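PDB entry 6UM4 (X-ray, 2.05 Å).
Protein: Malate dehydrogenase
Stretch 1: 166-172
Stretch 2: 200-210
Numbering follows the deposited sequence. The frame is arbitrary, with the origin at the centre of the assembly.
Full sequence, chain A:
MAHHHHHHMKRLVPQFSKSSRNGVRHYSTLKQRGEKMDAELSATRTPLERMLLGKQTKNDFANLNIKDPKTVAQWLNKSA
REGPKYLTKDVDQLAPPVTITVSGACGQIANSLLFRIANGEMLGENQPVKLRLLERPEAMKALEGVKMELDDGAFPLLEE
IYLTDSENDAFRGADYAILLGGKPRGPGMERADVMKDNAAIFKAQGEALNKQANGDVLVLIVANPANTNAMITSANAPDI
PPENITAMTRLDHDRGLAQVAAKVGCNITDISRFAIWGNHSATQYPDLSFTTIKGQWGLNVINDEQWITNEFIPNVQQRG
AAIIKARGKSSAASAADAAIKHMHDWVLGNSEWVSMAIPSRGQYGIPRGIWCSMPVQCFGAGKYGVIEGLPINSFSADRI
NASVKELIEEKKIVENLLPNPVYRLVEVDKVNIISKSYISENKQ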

# COMPACT_ATOMS: atom_id res chain seq x y z
N SER A 166 10.34 3.27 -22.91
CA SER A 166 10.87 2.32 -23.88
C SER A 166 10.88 0.92 -23.30
O SER A 166 11.59 0.66 -22.32
CB SER A 166 12.30 2.67 -24.30
OG SER A 166 12.93 1.46 -24.70
N GLU A 167 10.16 0.01 -23.95
CA GLU A 167 10.11 -1.36 -23.48
C GLU A 167 11.49 -1.99 -23.53
O GLU A 167 11.87 -2.75 -22.63
CB GLU A 167 9.10 -2.16 -24.29
CG GLU A 167 7.67 -1.69 -24.03
CD GLU A 167 6.66 -2.25 -25.01
OE1 GLU A 167 7.08 -2.87 -26.02
OE2 GLU A 167 5.43 -2.07 -24.77
N ASN A 168 12.27 -1.66 -24.55
CA ASN A 168 13.64 -2.16 -24.59
C ASN A 168 14.43 -1.72 -23.36
O ASN A 168 15.05 -2.55 -22.68
CB ASN A 168 14.34 -1.71 -25.88
CG ASN A 168 15.69 -2.37 -26.06
OD1 ASN A 168 15.79 -3.51 -26.51
ND2 ASN A 168 16.74 -1.64 -25.73
N ASP A 169 14.39 -0.43 -23.02
CA ASP A 169 15.13 0.02 -21.83
C ASP A 169 14.54 -0.59 -20.56
O ASP A 169 15.29 -0.99 -19.66
CB ASP A 169 15.17 1.55 -21.72
CG ASP A 169 16.06 2.23 -22.78
OD1 ASP A 169 17.01 1.59 -23.30
OD2 ASP A 169 15.85 3.43 -23.07
N ALA A 170 13.21 -0.68 -20.48
CA ALA A 170 12.55 -1.09 -19.24
C ALA A 170 13.00 -2.48 -18.78
O ALA A 170 13.32 -2.67 -17.60
CB ALA A 170 11.03 -1.06 -19.43
N PHE A 171 13.07 -3.44 -19.69
CA PHE A 171 13.31 -4.83 -19.31
C PHE A 171 14.78 -5.21 -19.22
O PHE A 171 15.07 -6.34 -18.81
CB PHE A 171 12.64 -5.78 -20.30
CG PHE A 171 11.15 -5.71 -20.28
CD1 PHE A 171 10.45 -6.14 -19.16
CD2 PHE A 171 10.45 -5.21 -21.36
CE1 PHE A 171 9.06 -6.08 -19.14
CE2 PHE A 171 9.07 -5.14 -21.35
CZ PHE A 171 8.37 -5.57 -20.23
N ARG A 172 15.70 -4.31 -19.58
CA ARG A 172 17.13 -4.57 -19.44
C ARG A 172 17.43 -5.03 -18.02
O ARG A 172 17.12 -4.33 -17.04
CB ARG A 172 17.96 -3.32 -19.79
CG ARG A 172 19.48 -3.48 -19.52
CD ARG A 172 20.35 -2.32 -20.03
NE ARG A 172 20.03 -1.98 -21.41
CZ ARG A 172 19.35 -0.91 -21.77
NH1 ARG A 172 18.93 -0.05 -20.85
NH2 ARG A 172 19.06 -0.69 -23.04
N ALA A 200 -0.97 -7.40 -29.45
CA ALA A 200 0.11 -6.67 -30.09
C ALA A 200 1.03 -6.03 -29.05
O ALA A 200 2.25 -5.97 -29.25
CB ALA A 200 -0.45 -5.62 -31.04
N ILE A 201 0.46 -5.53 -27.96
CA ILE A 201 1.28 -4.98 -26.87
C ILE A 201 2.14 -6.07 -26.25
O ILE A 201 3.33 -5.86 -25.98
CB ILE A 201 0.39 -4.29 -25.81
CG1 ILE A 201 -0.24 -3.01 -26.34
CG2 ILE A 201 1.16 -4.03 -24.53
CD1 ILE A 201 -1.30 -2.46 -25.42
N PHE A 202 1.55 -7.23 -25.97
CA PHE A 202 2.31 -8.26 -25.27
C PHE A 202 3.19 -9.08 -26.20
O PHE A 202 4.15 -9.70 -25.73
CB PHE A 202 1.35 -9.14 -24.45
CG PHE A 202 0.86 -8.43 -23.22
CD1 PHE A 202 1.61 -8.45 -22.05
CD2 PHE A 202 -0.27 -7.65 -23.27
CE1 PHE A 202 1.21 -7.76 -20.94
CE2 PHE A 202 -0.68 -6.95 -22.16
CZ PHE A 202 0.06 -7.00 -20.99
N LYS A 203 2.92 -9.08 -27.49
CA LYS A 203 3.90 -9.61 -28.42
C LYS A 203 5.18 -8.79 -28.36
O LYS A 203 6.28 -9.33 -28.24
CB LYS A 203 3.34 -9.62 -29.84
CG LYS A 203 4.38 -9.83 -30.92
CD LYS A 203 3.77 -9.70 -32.30
CE LYS A 203 4.76 -10.14 -33.38
NZ LYS A 203 4.36 -9.56 -34.69
N ALA A 204 5.02 -7.46 -28.37
CA ALA A 204 6.17 -6.56 -28.30
C ALA A 204 6.91 -6.71 -26.98
O ALA A 204 8.14 -6.65 -26.94
CB ALA A 204 5.71 -5.12 -28.50
N GLN A 205 6.17 -6.91 -25.88
CA GLN A 205 6.85 -7.00 -24.59
C GLN A 205 7.51 -8.35 -24.39
O GLN A 205 8.60 -8.43 -23.81
CB GLN A 205 5.88 -6.66 -23.45
CG GLN A 205 5.43 -5.21 -23.52
CD GLN A 205 4.62 -4.76 -22.32
OE1 GLN A 205 4.31 -5.56 -21.44
NE2 GLN A 205 4.28 -3.48 -22.29
N GLY A 206 6.89 -9.43 -24.87
CA GLY A 206 7.59 -10.71 -24.86
C GLY A 206 8.88 -10.66 -25.66
O GLY A 206 9.89 -11.24 -25.27
N GLU A 207 8.85 -9.96 -26.80
CA GLU A 207 10.05 -9.80 -27.61
C GLU A 207 11.12 -9.05 -26.84
O GLU A 207 12.30 -9.43 -26.84
CB GLU A 207 9.70 -9.07 -28.92
CG GLU A 207 9.01 -9.95 -29.96
CD GLU A 207 8.43 -9.17 -31.13
OE1 GLU A 207 8.33 -7.93 -31.03
OE2 GLU A 207 8.04 -9.80 -32.13
N ALA A 208 10.73 -7.97 -26.16
CA ALA A 208 11.69 -7.19 -25.38
C ALA A 208 12.19 -7.99 -24.19
O ALA A 208 13.39 -7.97 -23.88
CB ALA A 208 11.06 -5.87 -24.92
N LEU A 209 11.28 -8.70 -23.51
CA LEU A 209 11.66 -9.54 -22.38
C LEU A 209 12.68 -10.59 -22.81
O LEU A 209 13.71 -10.77 -22.15
CB LEU A 209 10.42 -10.23 -21.78
CG LEU A 209 9.58 -9.54 -20.68
CD1 LEU A 209 8.17 -10.15 -20.56
CD2 LEU A 209 10.28 -9.58 -19.32
N ASN A 210 12.40 -11.27 -23.92
CA ASN A 210 13.28 -12.33 -24.36
C ASN A 210 14.67 -11.78 -24.63
O ASN A 210 15.67 -12.41 -24.27
CB ASN A 210 12.72 -13.02 -25.61
CG ASN A 210 13.32 -14.39 -25.83
OD1 ASN A 210 12.91 -15.35 -25.20
ND2 ASN A 210 14.30 -14.48 -26.73
O HOH W 1 9.40 -4.21 -27.90

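A short helix that begins at Glu 167 packs against the longer helix that runs through 200-210. Their axes approach to 8.8 Å, and their N-to-C directions differ by 46°. The two stretches bury 331 Å² between them, both sides summed. Contact comes chiefly from Glu 167 and Phe 171 on the first stretch, which are four residues apart, about one helical turn. Both direct their CA-to-CB bonds toward the long helix.

The apolar part centres on Phe 171, whose side chain is buried. Its chi1 is m. Leu 209 lies over one face of the ring: Leu 209 CG is 3.9 Å from the centroid of the Phe 171 ring and 17° off the ring normal, a CH-pi contact. The CA-to-CB bond of Leu 209 points sideways, but the end of the side chain comes nearer, and Leu 209 CD2 reaches to 3.4 Å from Phe 171 CD1. Ala 208 points toward the first stretch, and Ala 208 CB is 3.7 Å from Phe 171 CD2. Ala 208 CB also lies 4.0 Å from Glu 167 O, so it packs against backbone as well as ring. A small residue suits this place, where the backbones run close: Ala 208 CA is 5.5 Å from Asn 168 CA. Gln 205 adds its aliphatic part, with Gln 205 CB 4.1 Å from Phe 171 CE2.

The polar part has one direct hydrogen bond between the stretches. Gln 205 NE2 donates to Glu 167 OE2 at 3.1 Å, with an N-H...acceptor angle of 164°. Both side chains have chi1 m and chi2 t, and this extension brings the amide and carboxylate together. Gln 205 is buried, and its amide donates a hydrogen bond to the carboxylate while its CB methylene packs near the ring. Glu 167 OE1 also lies 3.6 Å from Ala 204 CB, a methyl that fits beside the carboxylate.

One water adds a bridge. The water O donates to Glu 167 OE1 at 3.3 Å and to Ala 204 O at 2.9 Å. The carboxylate of Glu 167 is thus tied to the long helix both directly and through water.

Bonds within the first stretch order it locally. Ser 166 is the N-cap: Ser 166 OG accepts from Asp 169 N at 2.9 Å, satisfying an amide of the first turn. Phe 171 N donates to Glu 167 O at 3.2 Å, linking the two main contact residues through the backbone. Away from the contact, Arg 172 NH2 forms a salt bridge with Asp 169 OD1 at 3.1 Å.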